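Local coordinates for protein beta-1,3-1,4-glucanase (Caldicellulosiruptor sp. F32, PDB 5H4R) that hydrolyses mixed-linkage beta-1,3-1,4-glucans such as lichenan, as a lichenase of glycoside hydrolase family 5, at residues V44-I49 with G93-R98; V322-F327 with I355-W360. The protein carries 1 engineered substitution. All coordinates share one frame; numbering follows the deposited sequence.

Contact 1 (V44-I49 with G93-R98); sequences VKDMKI and GFNTIR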
loop_
_atom_site.group_PDB
_atom_site.type_symbol
_atom_site.label_atom_id
_atom_site.label_comp_id
_atom_site.label_asym_id
_atom_site.label_seq_id
_atom_site.Cartn_x
_atom_site.Cartn_y
_atom_site.Cartn_z
ATOM N N VAL A 44 1.076 14.646 -2.964
ATOM C CA VAL A 44 1.856 13.571 -2.358
ATOM C C VAL A 44 2.671 14.087 -1.179
ATOM O O VAL A 44 2.786 13.414 -0.151
ATOM C CB VAL A 44 2.757 12.904 -3.408
ATOM C CG1 VAL A 44 3.710 11.916 -2.725
ATOM C CG2 VAL A 44 1.877 12.178 -4.421
ATOM N N LYS A 45 3.273 15.268 -1.311
ATOM C CA LYS A 45 4.000 15.836 -0.177
ATOM C C LYS A 45 3.083 16.046 1.025
ATOM O O LYS A 45 3.458 15.736 2.162
ATOM C CB LYS A 45 4.670 17.148 -0.572
ATOM C CG LYS A 45 5.540 17.746 0.531
ATOM C CD LYS A 45 6.316 18.950 -0.002
ATOM C CE LYS A 45 7.130 19.626 1.098
ATOM N NZ LYS A 45 8.333 18.836 1.496
ATOM N N ASP A 46 1.863 16.519 0.788
ATOM C CA ASP A 46 0.942 16.806 1.887
ATOM C C ASP A 46 0.470 15.526 2.567
ATOM O O ASP A 46 0.115 15.552 3.751
ATOM C CB ASP A 46 -0.264 17.607 1.381
ATOM C CG ASP A 46 -1.011 18.293 2.497
ATOM O OD1 ASP A 46 -0.356 19.021 3.282
ATOM O OD2 ASP A 46 -2.249 18.113 2.592
ATOM N N MET A 47 0.433 14.413 1.839
ATOM C CA MET A 47 0.160 13.120 2.472
ATOM C C MET A 47 1.148 12.816 3.583
ATOM O O MET A 47 0.786 12.137 4.546
ATOM C CB MET A 47 0.195 12.012 1.438
ATOM C CG MET A 47 -0.951 12.074 0.420
ATOM S SD MET A 47 -0.736 10.901 -0.948
ATOM C CE MET A 47 -0.909 9.339 -0.057
ATOM N N LYS A 48 2.400 13.257 3.431
ATOM C CA LYS A 48 3.414 13.324 4.484
ATOM C C LYS A 48 4.004 11.965 4.809
ATOM O O LYS A 48 5.163 11.690 4.498
ATOM C CB LYS A 48 2.857 13.955 5.759
ATOM C CG LYS A 48 3.953 14.161 6.835
ATOM C CD LYS A 48 3.409 14.619 8.145
ATOM C CE LYS A 48 4.458 14.543 9.258
ATOM N NZ LYS A 48 3.846 14.892 10.586
ATOM N N ILE A 49 3.213 11.121 5.455
ATOM C CA ILE A 49 3.645 9.787 5.829
ATOM C C ILE A 49 2.395 9.030 6.247
ATOM O O ILE A 49 1.481 9.601 6.858
ATOM C CB ILE A 49 4.706 9.803 6.946
ATOM C CG1 ILE A 49 5.211 8.366 7.197
ATOM C CG2 ILE A 49 4.155 10.446 8.218
ATOM C CD1 ILE A 49 6.524 8.316 7.883
ATOM N N GLY A 93 1.594 11.886 14.253
ATOM C CA GLY A 93 2.166 12.593 13.122
ATOM C C GLY A 93 1.843 12.014 11.766
ATOM O O GLY A 93 2.238 12.613 10.756
ATOM N N PHE A 94 1.168 10.864 11.679
ATOM C CA PHE A 94 0.768 10.318 10.388
ATOM C C PHE A 94 -0.348 11.172 9.797
ATOM O O PHE A 94 -1.255 11.592 10.509
ATOM C CB PHE A 94 0.302 8.875 10.545
ATOM C CG PHE A 94 1.407 7.926 10.976
ATOM C CD1 PHE A 94 2.303 7.399 10.047
ATOM C CD2 PHE A 94 1.559 7.594 12.318
ATOM C CE1 PHE A 94 3.292 6.536 10.452
ATOM C CE2 PHE A 94 2.564 6.735 12.729
ATOM C CZ PHE A 94 3.442 6.212 11.791
ATOM N N ASN A 95 -0.275 11.444 8.499
ATOM C CA ASN A 95 -1.350 12.180 7.852
ATOM C C ASN A 95 -2.087 11.362 6.810
ATOM O O ASN A 95 -3.028 11.882 6.186
ATOM C CB ASN A 95 -0.829 13.463 7.207
ATOM C CG ASN A 95 -1.917 14.508 7.091
ATOM O OD1 ASN A 95 -2.810 14.582 7.948
ATOM N ND2 ASN A 95 -1.870 15.315 6.036
ATOM N N THR A 96 -1.698 10.114 6.612
ATOM C CA THR A 96 -2.333 9.202 5.672
ATOM C C THR A 96 -2.592 7.892 6.391
ATOM O O THR A 96 -1.742 7.421 7.144
ATOM C CB THR A 96 -1.443 8.954 4.433
ATOM O OG1 THR A 96 -1.283 10.172 3.707
ATOM C CG2 THR A 96 -2.076 7.953 3.502
ATOM N N ILE A 97 -3.771 7.318 6.173
ATOM C CA ILE A 97 -4.085 5.963 6.615
ATOM C C ILE A 97 -4.419 5.147 5.381
ATOM O O ILE A 97 -5.266 5.550 4.574
ATOM C CB ILE A 97 -5.255 5.919 7.615
ATOM C CG1 ILE A 97 -5.535 4.467 8.013
ATOM C CG2 ILE A 97 -6.475 6.556 7.032
ATOM C CD1 ILE A 97 -6.244 4.344 9.307
ATOM N N ARG A 98 -3.740 4.021 5.217
ATOM C CA ARG A 98 -4.097 3.074 4.185
ATOM C C ARG A 98 -4.930 1.974 4.828
ATOM O O ARG A 98 -4.531 1.401 5.853
ATOM C CB ARG A 98 -2.860 2.505 3.490
ATOM C CG ARG A 98 -3.185 1.511 2.377
ATOM C CD ARG A 98 -2.000 1.415 1.408
ATOM N NE ARG A 98 -2.089 0.421 0.333
ATOM C CZ ARG A 98 -1.694 -0.849 0.447
ATOM N NH1 ARG A 98 -1.311 -1.337 1.619
ATOM N NH2 ARG A 98 -1.718 -1.655 -0.616
HETATM O O HOH W 1 -3.942 17.463 5.172
#
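Ile49 O takes two backbone donors from the facing segment, Asn95 N at 3.0 Å and Thr96 N at 3.2 Å, and so ties the turn after helix 39-47 to the start of strand 96-99. A second carbonyl that accepts twice lies two residues earlier. Met47 O accepts Ile49 N, closing a classic gamma turn at Lys48, and receives the hydroxyl of Thr96 from the same face of its plane, OG1 to O being 3.0 Å. The Thr96 hydroxyl also sits against Met47 CB, while the bent Met47 chain carries CE round to Thr96 CG2, 4.0 Å away.

Asn95 reaches back to the last helical turn: its ND2 meets Asp46 O at 3.0 Å, a fairly straight bond (162° at the hydrogen) with the acceptor in the amide plane. One water accepts from this ND2 and donates to Asp46 OD2, a carboxylate oxygen also bonded by the hydroxyl of Tyr135. Lys48 reaches across to the end of helix 83-91. With CG anti to the backbone N (chi1 -174°) and the chain extended beyond it, NZ arrives in the carbonyl plane of Gly93, on a lone pair of O at 2.8 Å. An alanine here would probably leave Gly93 O without its ammonium partner and strip away the methylene packing of CD and CE against that oxygen. Gly93 itself ends its helix in a Schellman motif.

Apolar packing completes the first shell, with Ile49 CG2 4.0 Å from Phe94 CD1. Behind this pair, Met392 of helix 385-395 touches both side chains, and Val89 of helix 83-91 touches Phe94. The contact thus joins two helix-to-strand turns of the barrel, with strand 96-99 running on between strands 50-53 and 135-139.

Contact 2 (V322-F327 with I355-W360); sequences VVIGEF and ITCCWW. With BGC (beta-D-glucopyranose), chain B; BGC (beta-D-glucopyranose), chain C.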
loop_
_atom_site.group_PDB
_atom_site.type_symbol
_atom_site.label_atom_id
_atom_site.label_comp_id
_atom_site.label_asym_id
_atom_site.label_seq_id
_atom_site.Cartn_x
_atom_site.Cartn_y
_atom_site.Cartn_z
ATOM N N VAL A 322 4.342 9.321 -7.298
ATOM C CA VAL A 322 4.654 7.975 -6.825
ATOM C C VAL A 322 4.440 7.913 -5.318
ATOM O O VAL A 322 4.927 8.785 -4.590
ATOM C CB VAL A 322 6.117 7.613 -7.141
ATOM C CG1 VAL A 322 6.471 6.277 -6.538
ATOM C CG2 VAL A 322 6.403 7.658 -8.646
ATOM N N VAL A 323 3.747 6.867 -4.845
ATOM C CA VAL A 323 3.566 6.615 -3.421
ATOM C C VAL A 323 4.035 5.194 -3.122
ATOM O O VAL A 323 3.656 4.252 -3.828
ATOM C CB VAL A 323 2.102 6.820 -2.995
ATOM C CG1 VAL A 323 1.820 6.264 -1.600
ATOM C CG2 VAL A 323 1.745 8.298 -3.050
ATOM N N ILE A 324 4.850 5.045 -2.079
ATOM C CA ILE A 324 5.236 3.738 -1.567
ATOM C C ILE A 324 4.168 3.361 -0.543
ATOM O O ILE A 324 4.149 3.854 0.580
ATOM C CB ILE A 324 6.652 3.757 -0.981
ATOM C CG1 ILE A 324 7.676 4.008 -2.083
ATOM C CG2 ILE A 324 6.945 2.478 -0.218
ATOM C CD1 ILE A 324 9.056 4.299 -1.562
ATOM N N GLY A 325 3.213 2.530 -0.967
ATOM C CA GLY A 325 2.073 2.231 -0.134
ATOM C C GLY A 325 2.365 1.289 1.014
ATOM O O GLY A 325 1.557 1.198 1.940
ATOM N N GLU A 326 3.466 0.545 0.930
ATOM C CA GLU A 326 3.893 -0.345 2.017
ATOM C C GLU A 326 5.409 -0.416 2.059
ATOM O O GLU A 326 6.049 -0.657 1.029
ATOM C CB GLU A 326 3.365 -1.781 1.867
ATOM C CG GLU A 326 1.877 -1.960 1.946
ATOM C CD GLU A 326 1.445 -3.408 1.769
ATOM O OE1 GLU A 326 2.286 -4.321 2.001
ATOM O OE2 GLU A 326 0.264 -3.642 1.398
ATOM N N PHE A 327 5.949 -0.219 3.259
ATOM C CA PHE A 327 7.296 -0.607 3.616
ATOM C C PHE A 327 7.306 -0.871 5.110
ATOM O O PHE A 327 6.339 -0.595 5.829
ATOM C CB PHE A 327 8.346 0.470 3.259
ATOM C CG PHE A 327 8.474 1.556 4.277
ATOM C CD1 PHE A 327 7.432 2.466 4.483
ATOM C CD2 PHE A 327 9.634 1.718 5.030
ATOM C CE1 PHE A 327 7.543 3.475 5.421
ATOM C CE2 PHE A 327 9.732 2.739 5.959
ATOM C CZ PHE A 327 8.686 3.613 6.147
ATOM N N ILE A 355 8.841 11.434 -2.798
ATOM C CA ILE A 355 7.977 10.273 -2.603
ATOM C C ILE A 355 7.544 10.186 -1.143
ATOM O O ILE A 355 8.357 10.379 -0.224
ATOM C CB ILE A 355 8.721 8.992 -3.039
ATOM C CG1 ILE A 355 9.094 9.066 -4.518
ATOM C CG2 ILE A 355 7.898 7.753 -2.773
ATOM C CD1 ILE A 355 10.093 7.989 -4.975
ATOM N N THR A 356 6.276 9.832 -0.930
ATOM C CA THR A 356 5.730 9.583 0.396
ATOM C C THR A 356 5.536 8.084 0.617
ATOM O O THR A 356 5.178 7.345 -0.312
ATOM C CB THR A 356 4.399 10.326 0.565
ATOM O OG1 THR A 356 4.678 11.725 0.620
ATOM C CG2 THR A 356 3.652 9.913 1.839
ATOM N N CYS A 357 5.756 7.650 1.862
ATOM C CA CYS A 357 5.766 6.247 2.257
ATOM C C CYS A 357 4.703 5.945 3.312
ATOM O O CYS A 357 4.392 6.794 4.147
ATOM C CB CYS A 357 7.124 5.880 2.870
ATOM S SG CYS A 357 8.583 6.370 1.955
ATOM N N CYS A 358 4.260 4.676 3.367
ATOM C CA CYS A 358 3.322 4.200 4.386
ATOM C C CYS A 358 3.849 2.926 5.050
ATOM O O CYS A 358 4.048 1.910 4.374
ATOM C CB CYS A 358 1.946 3.904 3.792
ATOM S SG CYS A 358 1.255 5.249 2.774
ATOM N N TRP A 359 4.038 2.976 6.371
ATOM C CA TRP A 359 4.489 1.809 7.125
ATOM C C TRP A 359 3.379 0.770 7.275
ATOM O O TRP A 359 2.209 1.096 7.529
ATOM C CB TRP A 359 4.966 2.251 8.511
ATOM C CG TRP A 359 5.532 1.129 9.369
ATOM C CD1 TRP A 359 4.819 0.179 10.065
ATOM C CD2 TRP A 359 6.912 0.854 9.618
ATOM N NE1 TRP A 359 5.677 -0.678 10.717
ATOM C CE2 TRP A 359 6.969 -0.291 10.452
ATOM C CE3 TRP A 359 8.114 1.452 9.203
ATOM C CZ2 TRP A 359 8.174 -0.832 10.903
ATOM C CZ3 TRP A 359 9.326 0.910 9.656
ATOM C CH2 TRP A 359 9.342 -0.220 10.497
ATOM N N TRP A 360 3.758 -0.498 7.141
ATOM C CA TRP A 360 2.843 -1.632 7.297
ATOM C C TRP A 360 2.750 -1.985 8.782
ATOM O O TRP A 360 3.653 -2.612 9.330
ATOM C CB TRP A 360 3.360 -2.824 6.491
ATOM C CG TRP A 360 2.490 -4.012 6.581
ATOM C CD1 TRP A 360 2.755 -5.173 7.228
ATOM C CD2 TRP A 360 1.190 -4.151 6.023
ATOM N NE1 TRP A 360 1.697 -6.042 7.107
ATOM C CE2 TRP A 360 0.719 -5.436 6.369
ATOM C CE3 TRP A 360 0.372 -3.323 5.250
ATOM C CZ2 TRP A 360 -0.513 -5.903 5.966
ATOM C CZ3 TRP A 360 -0.845 -3.798 4.846
ATOM C CH2 TRP A 360 -1.286 -5.076 5.204
HETATM C C2 BGC B . 1.150 -7.429 1.464
HETATM C C3 BGC B . 0.719 -7.395 2.920
HETATM C C4 BGC B . 1.727 -8.216 3.704
HETATM C C5 BGC B . 2.996 -7.367 3.729
HETATM C C6 BGC B . 4.138 -8.057 4.485
HETATM C C1 BGC B . 2.677 -7.444 1.267
HETATM O O2 BGC B . 0.528 -6.342 0.747
HETATM O O3 BGC B . -0.585 -7.962 2.988
HETATM O O4 BGC B . 1.230 -8.386 5.028
HETATM O O5 BGC B . 3.435 -7.041 2.410
HETATM O O6 BGC B . 4.382 -9.396 4.040
HETATM C C2 BGC C . 1.206 -9.649 7.037
HETATM C C3 BGC C . 1.227 -11.068 7.586
HETATM C C4 BGC C . 0.098 -11.872 6.944
HETATM C C5 BGC C . 0.187 -11.783 5.418
HETATM C C6 BGC C . -0.985 -12.464 4.728
HETATM C C1 BGC C . 1.306 -9.707 5.522
HETATM O O2 BGC C . 2.310 -8.920 7.589
HETATM O O3 BGC C . 1.049 -10.972 9.007
HETATM O O4 BGC C . 0.309 -13.249 7.300
HETATM O O5 BGC C . 0.184 -10.435 5.020
HETATM O O6 BGC C . -0.707 -12.560 3.312
#
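Glu326 OE2 lies 3.6 Å from Trp360 CZ3 and is gripped by two partners. O2 of BGC (chain B), a glucose unit, donates to Glu326 OE2 at 2.8 Å, and Arg98 forms a salt bridge with the same oxygen. The other oxygen, OE1, is bonded by Tyr274. This is the sugar-binding end of a beta-alpha-beta unit in a TIM barrel: strands 322-327 and 356-361 run parallel, connected through helix 336-352. Ile324 pairs with Cys357, but Phe327 pairs with Trp359, a shift of one residue that marks a beta bulge. The ladder continues through it, Cys358 O receiving Phe327 N and Phe327 O receiving Trp360 N.

On the helix-facing side, Phe327 CG lies between backbone N and carbonyl carbon (chi1 83°), bringing ring atom CE1 to within 3.5 Å of Cys357 CB. The edge of Trp359 meets the Phe327 face in a T-shaped stack, planes at 77°.

Glu326 and Trp360 instead extend side by side into the glycan pocket, their flat groups only 25° apart. C3 of the chain B glucose lies over one face of the indole, towards its rim, while Trp360 NE1 donates to O2 of the chain C glucose at 3.0 Å.

Both contacts belong to the same closed barrel. Contact 1 joins the turns leading into strands 50-53 and 96-99, is partly buried, and is mostly polar: carbonyl oxygens, an amide, a hydroxyl, an ammonium group and a water. Contact 2 is wholly buried and joins two strands of the barrel wall through a parallel ladder broken by a beta bulge, with aromatic and aliphatic packing on the face of Ile324, Cys357, Phe327 and Trp359, and sugar at the C-terminal ends of the strands. The centres of contact 1 and contact 2 are about 9 Å apart. Val44 O and Thr356 OG1 form a probable hydrogen bond at 2.7 Å, and Ile49 CG1 packs against Cys357 O.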